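Local coordinates for protein beta-L-arabinobiosidase (PDB 5MQR) that hydrolyses glycosidic linkages, probably removing beta-L-arabinose units from plant pectin as a multidomain gut-bacterial glycosidase that carries a sialidase-like beta-propeller region, at residues A[994-999]-A[1010-1015]; A[947-952]-A[1016-1021]; A[203-208]-A[247-252]. All blocks are in the same frame, centred on the assembly; numbering follows the deposited sequence.

Contact 1: A[994-999]-A[1010-1015]; sequences IGEYLD and QERSRY
Glu996 reaches Arg1012 and Ser1013 within one long loop of the MGH1-like glycoside hydrolase domain, an (alpha/alpha)-barrel type of fold; the loop follows strand 991-992 and precedes helix 1022-1029. Its touching parts, 994-996 and 1012-1015, run 146° apart, roughly antiparallel but without regular strand pairing. From CB, which points toward 1010-1015, the Glu996 chain runs on extended, with CG anti to the carbonyl carbon (chi1 -62°). Glu996 CB lies 4.1 Å and CG 3.4 Å from Ser1013 OG, and the carboxylate then meets Arg1012 side-on. OE1 accepts from Arg1012 NH2 at 2.9 Å, nearly straight, and OE2 accepts from Arg1012 NE at 2.9 Å. Both oxygens use their syn lone pairs. The carboxylate and guanidinium planes are only 8° apart, the geometry of a two-pronged salt bridge that fixes the rotation of both groups. OE2 also takes the hydroxyl of Ser1013, OG to OE2 2.7 Å, on its anti side and somewhat out of the carboxylate plane. Two donors, Arg1012 NE and Ser1013 OG, thus hold Glu996 OE2 in place. Nearer the backbone, Gly995 CA makes a C-H...O contact with Ser1013 O at 3.2 Å. Arg1012 also lies near a bound HEPES molecule. A water bridges the two segments, accepting from Glu996 N and donating to Ser1013 OG at 2.9 Å from the water oxygen.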
loop_
_atom_site.group_PDB
_atom_site.type_symbol
_atom_site.label_atom_id
_atom_site.label_comp_id
_atom_site.label_asym_id
_atom_site.label_seq_id
_atom_site.Cartn_x
_atom_site.Cartn_y
_atom_site.Cartn_z
ATOM N N ILE A 994 12.221 24.413 -19.328
ATOM C CA ILE A 994 12.793 25.235 -18.270
ATOM C C ILE A 994 13.845 26.111 -18.949
ATOM O O ILE A 994 14.877 25.620 -19.458
ATOM C CB ILE A 994 13.359 24.434 -17.070
ATOM C CG1 ILE A 994 13.916 25.363 -15.976
ATOM C CG2 ILE A 994 14.456 23.462 -17.473
ATOM C CD1 ILE A 994 12.904 26.333 -15.396
ATOM N N GLY A 995 13.531 27.403 -18.985
ATOM C CA GLY A 995 14.379 28.436 -19.561
ATOM C C GLY A 995 14.876 29.405 -18.508
ATOM O O GLY A 995 14.885 29.101 -17.311
ATOM N N GLU A 996 15.273 30.584 -18.967
ATOM C CA GLU A 996 15.941 31.545 -18.115
ATOM C C GLU A 996 14.976 32.393 -17.300
ATOM O O GLU A 996 15.094 32.470 -16.080
ATOM C CB GLU A 996 16.887 32.402 -18.945
ATOM C CG GLU A 996 17.987 31.588 -19.612
ATOM C CD GLU A 996 18.902 32.452 -20.451
ATOM O OE1 GLU A 996 19.555 33.394 -19.903
ATOM O OE2 GLU A 996 18.940 32.182 -21.671
ATOM N N TYR A 997 14.049 33.045 -17.985
ATOM C CA TYR A 997 13.046 33.889 -17.351
ATOM C C TYR A 997 11.891 34.133 -18.291
ATOM O O TYR A 997 12.034 33.969 -19.503
ATOM C CB TYR A 997 13.666 35.217 -16.874
ATOM C CG TYR A 997 14.004 36.283 -17.918
ATOM C CD1 TYR A 997 14.782 36.003 -19.045
ATOM C CD2 TYR A 997 13.600 37.598 -17.727
ATOM C CE1 TYR A 997 15.103 37.002 -19.963
ATOM C CE2 TYR A 997 13.914 38.605 -18.632
ATOM C CZ TYR A 997 14.662 38.309 -19.752
ATOM O OH TYR A 997 14.978 39.336 -20.631
ATOM N N LEU A 998 10.748 34.524 -17.731
ATOM C CA LEU A 998 9.524 34.659 -18.527
ATOM C C LEU A 998 8.657 35.846 -18.123
ATOM O O LEU A 998 8.757 36.379 -17.012
ATOM C CB LEU A 998 8.693 33.366 -18.421
ATOM C CG LEU A 998 8.213 33.052 -17.001
ATOM C CD1 LEU A 998 6.724 32.774 -16.981
ATOM C CD2 LEU A 998 8.971 31.913 -16.332
ATOM N N ASP A 999 7.783 36.215 -19.041
ATOM C CA ASP A 999 6.842 37.300 -18.857
ATOM C C ASP A 999 5.772 36.903 -17.831
ATOM O O ASP A 999 5.159 35.845 -17.945
ATOM C CB ASP A 999 6.211 37.651 -20.205
ATOM C CG ASP A 999 5.358 38.888 -20.137
ATOM O OD1 ASP A 999 4.318 38.875 -19.438
ATOM O OD2 ASP A 999 5.733 39.889 -20.758
ATOM N N GLN A 1010 15.636 30.724 -28.658
ATOM C CA GLN A 1010 17.105 30.715 -28.603
ATOM C C GLN A 1010 17.614 29.491 -27.822
ATOM O O GLN A 1010 17.092 29.125 -26.765
ATOM C CB GLN A 1010 17.657 31.992 -27.973
ATOM C CG GLN A 1010 17.391 33.266 -28.752
ATOM C CD GLN A 1010 17.790 34.529 -27.988
ATOM O OE1 GLN A 1010 18.868 34.601 -27.418
ATOM N NE2 GLN A 1010 16.928 35.533 -28.005
ATOM N N GLU A 1011 18.656 28.885 -28.365
ATOM C CA GLU A 1011 19.197 27.636 -27.843
ATOM C C GLU A 1011 19.701 27.736 -26.409
ATOM O O GLU A 1011 19.540 26.800 -25.627
ATOM C CB GLU A 1011 20.330 27.130 -28.742
ATOM C CG GLU A 1011 20.772 25.732 -28.355
ATOM C CD GLU A 1011 21.875 25.165 -29.203
ATOM O OE1 GLU A 1011 22.255 25.758 -30.240
ATOM O OE2 GLU A 1011 22.368 24.091 -28.794
ATOM N N ARG A 1012 20.347 28.839 -26.094
ATOM C CA ARG A 1012 20.912 29.053 -24.757
ATOM C C ARG A 1012 19.975 28.745 -23.564
ATOM O O ARG A 1012 20.437 28.269 -22.516
ATOM C CB ARG A 1012 21.415 30.487 -24.617
ATOM C CG ARG A 1012 20.349 31.561 -24.814
ATOM C CD ARG A 1012 20.962 32.958 -24.672
ATOM N NE ARG A 1012 20.949 33.415 -23.285
ATOM C CZ ARG A 1012 21.541 34.520 -22.845
ATOM N NH1 ARG A 1012 22.249 35.313 -23.661
ATOM N NH2 ARG A 1012 21.419 34.851 -21.568
ATOM N N SER A 1013 18.686 29.057 -23.716
ATOM C CA SER A 1013 17.730 28.901 -22.621
ATOM C C SER A 1013 17.307 27.458 -22.374
ATOM O O SER A 1013 16.803 27.145 -21.294
ATOM C CB SER A 1013 16.475 29.716 -22.879
ATOM O OG SER A 1013 16.769 31.072 -22.771
ATOM N N ARG A 1014 17.461 26.603 -23.379
ATOM C CA ARG A 1014 16.927 25.249 -23.303
ATOM C C ARG A 1014 17.587 24.475 -22.181
ATOM O O ARG A 1014 18.815 24.440 -22.109
ATOM C CB ARG A 1014 17.116 24.511 -24.626
ATOM C CG ARG A 1014 16.281 25.063 -25.755
ATOM C CD ARG A 1014 16.563 24.343 -27.056
ATOM N NE ARG A 1014 16.178 22.930 -26.976
ATOM C CZ ARG A 1014 16.458 22.014 -27.907
ATOM N NH1 ARG A 1014 17.115 22.363 -29.021
ATOM N NH2 ARG A 1014 16.065 20.748 -27.735
ATOM N N TYR A 1015 16.764 23.878 -21.321
ATOM C CA TYR A 1015 17.223 23.032 -20.211
ATOM C C TYR A 1015 18.062 23.805 -19.186
ATOM O O TYR A 1015 18.995 23.247 -18.615
ATOM C CB TYR A 1015 18.015 21.804 -20.733
ATOM C CG TYR A 1015 17.373 21.140 -21.942
ATOM C CD1 TYR A 1015 16.072 20.620 -21.876
ATOM C CD2 TYR A 1015 18.048 21.049 -23.147
ATOM C CE1 TYR A 1015 15.464 20.041 -22.977
ATOM C CE2 TYR A 1015 17.446 20.457 -24.254
ATOM C CZ TYR A 1015 16.153 19.965 -24.161
ATOM O OH TYR A 1015 15.589 19.385 -25.271
HETATM O O HOH W 1 13.959 23.642 -22.023
HETATM O O HOH W 2 14.443 32.051 -21.430
#

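Contact 2: A[947-952]-A[1016-1021]; sequences WPFASA and YNHSTF
The first turn of helix 948-964 lies against an irregular backbone at 1016-1021, with Phe949 CA 4.3 Å from Ser1019 CA and Ala952 CA 5.6 Å from Thr1020 CA. This is helix-to-loop packing inside the MGH1-like glycoside hydrolase domain, whose helical barrel is of the (alpha/alpha) type. Trp947 occupies the N-cap position of that helix, while Phe1021 holds the same position before helix 1022-1029, placing the contact where two helices begin. The backbone of His1018 comes close enough for its O to lie 3.2 Å from Phe949 CA. The imidazole is the centre of the side-chain packing. Phe949 CD2 sits over the middle of one face, 3.4 Å above the plane of the His1018 ring, and Tyr1016 OH lies over the middle of the opposite face. The Phe949 and His1018 planes are inclined at 47°, an oblique pairing. With CG anti to the backbone N (chi1 -172°), the Phe949 ring is carried to this face and also meets His714 edge-to-face. Trp947 approaches the imidazole at a slant, while its NE1 is hydrogen-bonded to Glu941 O. Pro948 CB packs on Ser1019 CB at 3.7 Å, and Ser1019 OG is hydrogen-bonded to Arg675. Farther along, Ala952 CB lies 3.4 Å from Thr1020 OG1. In the plane of the imidazole, one water lies 2.8 Å from His1018 ND1 and also accepts from Phe949 N, joining the ring to the helix start.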
loop_
_atom_site.group_PDB
_atom_site.type_symbol
_atom_site.label_atom_id
_atom_site.label_comp_id
_atom_site.label_asym_id
_atom_site.label_seq_id
_atom_site.Cartn_x
_atom_site.Cartn_y
_atom_site.Cartn_z
ATOM N N TRP A 947 11.669 34.826 -12.682
ATOM C CA TRP A 947 12.934 34.076 -12.761
ATOM C C TRP A 947 12.792 32.827 -11.869
ATOM O O TRP A 947 12.621 32.950 -10.654
ATOM C CB TRP A 947 14.102 34.927 -12.256
ATOM C CG TRP A 947 14.617 35.907 -13.245
ATOM C CD1 TRP A 947 14.125 37.170 -13.490
ATOM C CD2 TRP A 947 15.719 35.730 -14.130
ATOM N NE1 TRP A 947 14.840 37.769 -14.481
ATOM C CE2 TRP A 947 15.834 36.915 -14.893
ATOM C CE3 TRP A 947 16.615 34.681 -14.368
ATOM C CZ2 TRP A 947 16.826 37.082 -15.874
ATOM C CZ3 TRP A 947 17.597 34.842 -15.331
ATOM C CH2 TRP A 947 17.693 36.034 -16.085
ATOM N N PRO A 948 12.856 31.622 -12.455
ATOM C CA PRO A 948 12.794 30.435 -11.598
ATOM C C PRO A 948 13.828 30.415 -10.464
ATOM O O PRO A 948 13.508 29.935 -9.378
ATOM C CB PRO A 948 12.993 29.269 -12.588
ATOM C CG PRO A 948 12.427 29.794 -13.876
ATOM C CD PRO A 948 12.681 31.290 -13.877
ATOM N N PHE A 949 15.036 30.948 -10.702
ATOM C CA PHE A 949 16.047 31.108 -9.626
ATOM C C PHE A 949 15.415 31.732 -8.395
ATOM O O PHE A 949 15.570 31.229 -7.275
ATOM C CB PHE A 949 17.187 32.004 -10.114
ATOM C CG PHE A 949 18.367 32.089 -9.185
ATOM C CD1 PHE A 949 18.318 32.880 -8.034
ATOM C CD2 PHE A 949 19.568 31.452 -9.512
ATOM C CE1 PHE A 949 19.430 33.012 -7.208
ATOM C CE2 PHE A 949 20.682 31.572 -8.683
ATOM C CZ PHE A 949 20.618 32.359 -7.534
ATOM N N ALA A 950 14.679 32.812 -8.639
ATOM C CA ALA A 950 13.986 33.566 -7.591
ATOM C C ALA A 950 12.753 32.861 -7.050
ATOM O O ALA A 950 12.552 32.822 -5.838
ATOM C CB ALA A 950 13.574 34.943 -8.120
ATOM N N SER A 951 11.889 32.380 -7.948
ATOM C CA SER A 951 10.703 31.641 -7.514
ATOM C C SER A 951 11.110 30.489 -6.551
ATOM O O SER A 951 10.486 30.260 -5.507
ATOM C CB SER A 951 9.937 31.094 -8.726
ATOM O OG SER A 951 9.481 32.145 -9.537
ATOM N N ALA A 952 12.196 29.810 -6.886
ATOM C CA ALA A 952 12.690 28.719 -6.058
ATOM C C ALA A 952 13.157 29.186 -4.681
ATOM O O ALA A 952 12.877 28.517 -3.652
ATOM C CB ALA A 952 13.804 27.967 -6.774
ATOM N N TYR A 1016 17.721 25.067 -18.929
ATOM C CA TYR A 1016 18.485 25.888 -18.006
ATOM C C TYR A 1016 18.462 25.312 -16.576
ATOM O O TYR A 1016 17.432 24.882 -16.061
ATOM C CB TYR A 1016 17.943 27.317 -18.034
ATOM C CG TYR A 1016 18.871 28.410 -17.556
ATOM C CD1 TYR A 1016 20.202 28.501 -18.019
ATOM C CD2 TYR A 1016 18.416 29.402 -16.687
ATOM C CE1 TYR A 1016 21.032 29.506 -17.588
ATOM C CE2 TYR A 1016 19.245 30.423 -16.289
ATOM C CZ TYR A 1016 20.557 30.459 -16.729
ATOM O OH TYR A 1016 21.396 31.467 -16.309
ATOM N N ASN A 1017 19.620 25.316 -15.949
ATOM C CA ASN A 1017 19.806 24.735 -14.634
ATOM C C ASN A 1017 20.273 25.816 -13.669
ATOM O O ASN A 1017 21.467 25.985 -13.433
ATOM C CB ASN A 1017 20.818 23.591 -14.718
ATOM C CG ASN A 1017 21.026 22.913 -13.383
ATOM O OD1 ASN A 1017 20.119 22.914 -12.526
ATOM N ND2 ASN A 1017 22.229 22.368 -13.170
ATOM N N HIS A 1018 19.291 26.515 -13.115
ATOM C CA HIS A 1018 19.483 27.778 -12.441
ATOM C C HIS A 1018 18.408 27.959 -11.377
ATOM O O HIS A 1018 18.041 29.068 -11.026
ATOM C CB HIS A 1018 19.350 28.850 -13.531
ATOM C CG HIS A 1018 19.804 30.213 -13.152
ATOM N ND1 HIS A 1018 18.955 31.297 -13.185
ATOM C CD2 HIS A 1018 21.029 30.703 -12.842
ATOM C CE1 HIS A 1018 19.626 32.392 -12.871
ATOM N NE2 HIS A 1018 20.883 32.060 -12.652
ATOM N N SER A 1019 17.933 26.852 -10.829
ATOM C CA SER A 1019 16.772 26.853 -9.952
ATOM C C SER A 1019 16.597 25.467 -9.381
ATOM O O SER A 1019 17.222 24.500 -9.834
ATOM C CB SER A 1019 15.481 27.206 -10.730
ATOM O OG SER A 1019 15.187 26.215 -11.723
ATOM N N THR A 1020 15.736 25.379 -8.377
ATOM C CA THR A 1020 15.251 24.083 -7.900
ATOM C C THR A 1020 13.794 23.925 -8.336
ATOM O O THR A 1020 13.112 24.893 -8.714
ATOM C CB THR A 1020 15.398 23.923 -6.370
ATOM O OG1 THR A 1020 14.567 24.853 -5.678
ATOM C CG2 THR A 1020 16.858 24.103 -5.919
ATOM N N PHE A 1021 13.363 22.673 -8.307
ATOM C CA PHE A 1021 11.977 22.288 -8.495
ATOM C C PHE A 1021 11.633 21.062 -7.647
ATOM O O PHE A 1021 10.716 21.082 -6.852
ATOM C CB PHE A 1021 11.619 22.016 -9.974
ATOM C CG PHE A 1021 10.202 21.615 -10.135
ATOM C CD1 PHE A 1021 9.198 22.565 -10.052
ATOM C CD2 PHE A 1021 9.850 20.281 -10.248
ATOM C CE1 PHE A 1021 7.858 22.216 -10.132
ATOM C CE2 PHE A 1021 8.509 19.921 -10.328
ATOM C CZ PHE A 1021 7.520 20.896 -10.270
HETATM O O HOH W 3 16.214 31.222 -13.680
#

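Contact 3: A[203-208]-A[247-252]; sequences FIYYNH and EEADRE
Asp250 meets Tyr205 OH with its backbone N, and Asn207 ND2 and His208 N with its carboxylate, the three flat side chains turned differently against it. The Tyr205 ring stands steeply against the carboxylate, planes 76° apart. Its CG is anti to the backbone N (chi1 176°), which carries the phenol across to the 247-252 backbone. There Asp250 N donates to Tyr205 OH at 2.9 Å, and Ala249 CB packs against Tyr205 CZ at 4.0 Å; the same hydroxyl is hydrogen-bonded to Asp253. Asn207 and Asp250 run past one another in opposite directions, their amide and carboxylate planes 38° apart. Asn207 ND2 spends its hydrogens on two acceptors near its amide plane: Asp250 OD1 at 3.0 Å, met on the anti side and somewhat out of the carboxylate plane, and Glu248 O at 3.1 Å, reached on a carbonyl lone pair. The amide is thereby held against rotation, with ND2 at the Tyr205 ring edge. His208 N gives a fairly straight bond to the syn lone pair of Asp250 OD1 at 3.1 Å, so that oxygen serves two donors, and the bond to OD2 is weak. The His208 imidazole turns an edge to the carboxylate, and its NE2 is hydrogen-bonded to Asn183. A water donates to Asp250 OD2 and Tyr206 O, adding a mediated link to the direct bonds. This cluster joins the end of strand 202-206, an outermost strand of a four-stranded antiparallel sheet with a classic bulge at Ile204 and Tyr205 facing Arg187, to a loop: a blade edge of the N-terminal beta-propeller.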
loop_
_atom_site.group_PDB
_atom_site.type_symbol
_atom_site.label_atom_id
_atom_site.label_comp_id
_atom_site.label_asym_id
_atom_site.label_seq_id
_atom_site.Cartn_x
_atom_site.Cartn_y
_atom_site.Cartn_z
ATOM N N PHE A 203 -39.806 -23.367 18.425
ATOM C CA PHE A 203 -40.184 -22.908 17.113
ATOM C C PHE A 203 -40.442 -21.405 17.129
ATOM O O PHE A 203 -41.142 -20.879 17.999
ATOM C CB PHE A 203 -41.439 -23.614 16.624
ATOM C CG PHE A 203 -41.170 -24.925 15.974
ATOM C CD1 PHE A 203 -40.908 -24.989 14.615
ATOM C CD2 PHE A 203 -41.174 -26.089 16.718
ATOM C CE1 PHE A 203 -40.664 -26.187 14.000
ATOM C CE2 PHE A 203 -40.928 -27.303 16.115
ATOM C CZ PHE A 203 -40.673 -27.353 14.751
ATOM N N ILE A 204 -39.876 -20.736 16.139
ATOM C CA ILE A 204 -40.125 -19.331 15.886
ATOM C C ILE A 204 -41.061 -19.120 14.662
ATOM O O ILE A 204 -41.718 -18.077 14.554
ATOM C CB ILE A 204 -38.785 -18.572 15.738
ATOM C CG1 ILE A 204 -39.001 -17.055 15.809
ATOM C CG2 ILE A 204 -38.076 -18.929 14.443
ATOM C CD1 ILE A 204 -37.725 -16.231 15.945
ATOM N N TYR A 205 -41.119 -20.095 13.749
ATOM C CA TYR A 205 -41.987 -20.020 12.577
ATOM C C TYR A 205 -42.499 -21.417 12.217
ATOM O O TYR A 205 -41.735 -22.387 12.234
ATOM C CB TYR A 205 -41.211 -19.418 11.401
ATOM C CG TYR A 205 -41.983 -19.391 10.102
ATOM C CD1 TYR A 205 -42.810 -18.307 9.776
ATOM C CD2 TYR A 205 -41.899 -20.462 9.197
ATOM C CE1 TYR A 205 -43.520 -18.277 8.576
ATOM C CE2 TYR A 205 -42.608 -20.454 7.993
ATOM C CZ TYR A 205 -43.420 -19.360 7.673
ATOM O OH TYR A 205 -44.127 -19.364 6.471
ATOM N N TYR A 206 -43.790 -21.503 11.903
ATOM C CA TYR A 206 -44.389 -22.736 11.403
ATOM C C TYR A 206 -44.751 -22.570 9.944
ATOM O O TYR A 206 -45.372 -21.565 9.557
ATOM C CB TYR A 206 -45.655 -23.087 12.157
ATOM C CG TYR A 206 -45.448 -23.355 13.625
ATOM C CD1 TYR A 206 -44.860 -24.547 14.061
ATOM C CD2 TYR A 206 -45.838 -22.426 14.579
ATOM C CE1 TYR A 206 -44.677 -24.809 15.414
ATOM C CE2 TYR A 206 -45.666 -22.681 15.936
ATOM C CZ TYR A 206 -45.083 -23.863 16.347
ATOM O OH TYR A 206 -44.912 -24.089 17.686
ATOM N N ASN A 207 -44.372 -23.562 9.140
ATOM C CA ASN A 207 -44.882 -23.672 7.785
ATOM C C ASN A 207 -46.347 -24.082 7.863
ATOM O O ASN A 207 -46.784 -24.660 8.861
ATOM C CB ASN A 207 -44.064 -24.672 6.963
ATOM C CG ASN A 207 -42.716 -24.117 6.528
ATOM O OD1 ASN A 207 -41.685 -24.461 7.090
ATOM N ND2 ASN A 207 -42.721 -23.272 5.522
ATOM N N HIS A 208 -47.092 -23.770 6.807
ATOM C CA HIS A 208 -48.547 -23.990 6.765
ATOM C C HIS A 208 -48.872 -25.431 7.108
ATOM O O HIS A 208 -48.198 -26.349 6.651
ATOM C CB HIS A 208 -49.152 -23.630 5.386
ATOM C CG HIS A 208 -48.648 -24.483 4.258
ATOM N ND1 HIS A 208 -49.237 -25.682 3.899
ATOM C CD2 HIS A 208 -47.601 -24.313 3.421
ATOM C CE1 HIS A 208 -48.570 -26.210 2.889
ATOM N NE2 HIS A 208 -47.576 -25.395 2.581
ATOM N N GLU A 247 -36.494 -18.729 1.205
ATOM C CA GLU A 247 -36.398 -20.020 0.540
ATOM C C GLU A 247 -37.138 -21.144 1.240
ATOM O O GLU A 247 -37.579 -22.054 0.552
ATOM C CB GLU A 247 -34.950 -20.436 0.314
ATOM C CG GLU A 247 -34.209 -19.515 -0.624
ATOM C CD GLU A 247 -32.753 -19.901 -0.762
ATOM O OE1 GLU A 247 -32.518 -21.025 -1.248
ATOM O OE2 GLU A 247 -31.848 -19.095 -0.419
ATOM N N GLU A 248 -37.237 -21.101 2.578
ATOM C CA GLU A 248 -37.856 -22.186 3.375
ATOM C C GLU A 248 -39.249 -21.838 3.870
ATOM O O GLU A 248 -40.065 -22.720 4.068
ATOM C CB GLU A 248 -36.996 -22.541 4.586
ATOM C CG GLU A 248 -35.562 -22.928 4.266
ATOM C CD GLU A 248 -34.569 -21.770 4.148
ATOM O OE1 GLU A 248 -34.909 -20.596 4.409
ATOM O OE2 GLU A 248 -33.407 -22.054 3.777
ATOM N N ALA A 249 -39.499 -20.550 4.095
ATOM C CA ALA A 249 -40.809 -20.070 4.511
ATOM C C ALA A 249 -41.877 -20.416 3.466
ATOM O O ALA A 249 -41.531 -20.727 2.314
ATOM C CB ALA A 249 -40.756 -18.562 4.729
ATOM N N ASP A 250 -43.151 -20.372 3.877
ATOM C CA ASP A 250 -44.294 -20.483 2.954
ATOM C C ASP A 250 -44.103 -19.563 1.738
ATOM O O ASP A 250 -43.564 -18.456 1.853
ATOM C CB ASP A 250 -45.633 -20.085 3.628
ATOM C CG ASP A 250 -46.143 -21.119 4.620
ATOM O OD1 ASP A 250 -45.441 -22.134 4.816
ATOM O OD2 ASP A 250 -47.247 -20.926 5.210
ATOM N N ARG A 251 -44.569 -20.021 0.586
ATOM C CA ARG A 251 -44.572 -19.185 -0.612
ATOM C C ARG A 251 -45.542 -18.034 -0.395
ATOM O O ARG A 251 -46.648 -18.225 0.119
ATOM C CB ARG A 251 -44.938 -20.011 -1.858
ATOM C CG ARG A 251 -43.897 -21.074 -2.210
ATOM C CD ARG A 251 -42.601 -20.422 -2.676
ATOM N NE ARG A 251 -41.478 -21.350 -2.725
ATOM C CZ ARG A 251 -40.651 -21.646 -1.716
ATOM N NH1 ARG A 251 -40.780 -21.107 -0.492
ATOM N NH2 ARG A 251 -39.672 -22.512 -1.948
ATOM N N GLU A 252 -45.082 -16.831 -0.721
ATOM C CA GLU A 252 -45.907 -15.613 -0.630
ATOM C C GLU A 252 -46.280 -15.208 0.811
ATOM O O GLU A 252 -47.211 -14.426 1.012
ATOM C CB GLU A 252 -47.178 -15.703 -1.539
ATOM C CG GLU A 252 -46.891 -15.966 -3.021
ATOM C CD GLU A 252 -46.051 -14.865 -3.685
ATOM O OE1 GLU A 252 -46.406 -13.665 -3.588
ATOM O OE2 GLU A 252 -45.021 -15.183 -4.312
HETATM O O HOH W 4 -47.374 -20.750 7.932
#

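Following the chain from the N terminus, contact 3 comes first: 247-252 returns to the end of strand 202-206, closing a loop that holds helices 226-236 and 239-242 within the propeller region. Contacts 1 and 2 follow much later, in the MGH1-like domain, and lie about 78 to 82 Å from contact 3 between centres, on the opposite side of the chain's centre. Contact 2 spans the longer interval, from helix 948-964 to the lead-in of helix 1022-1029, and contact 1 forms wholly within that interval. These two are neighbours, 11 Å apart between centres: Ile994 O probably accepts from Tyr1016 N at 2.9 Å, and Tyr997 stacks on Trp947.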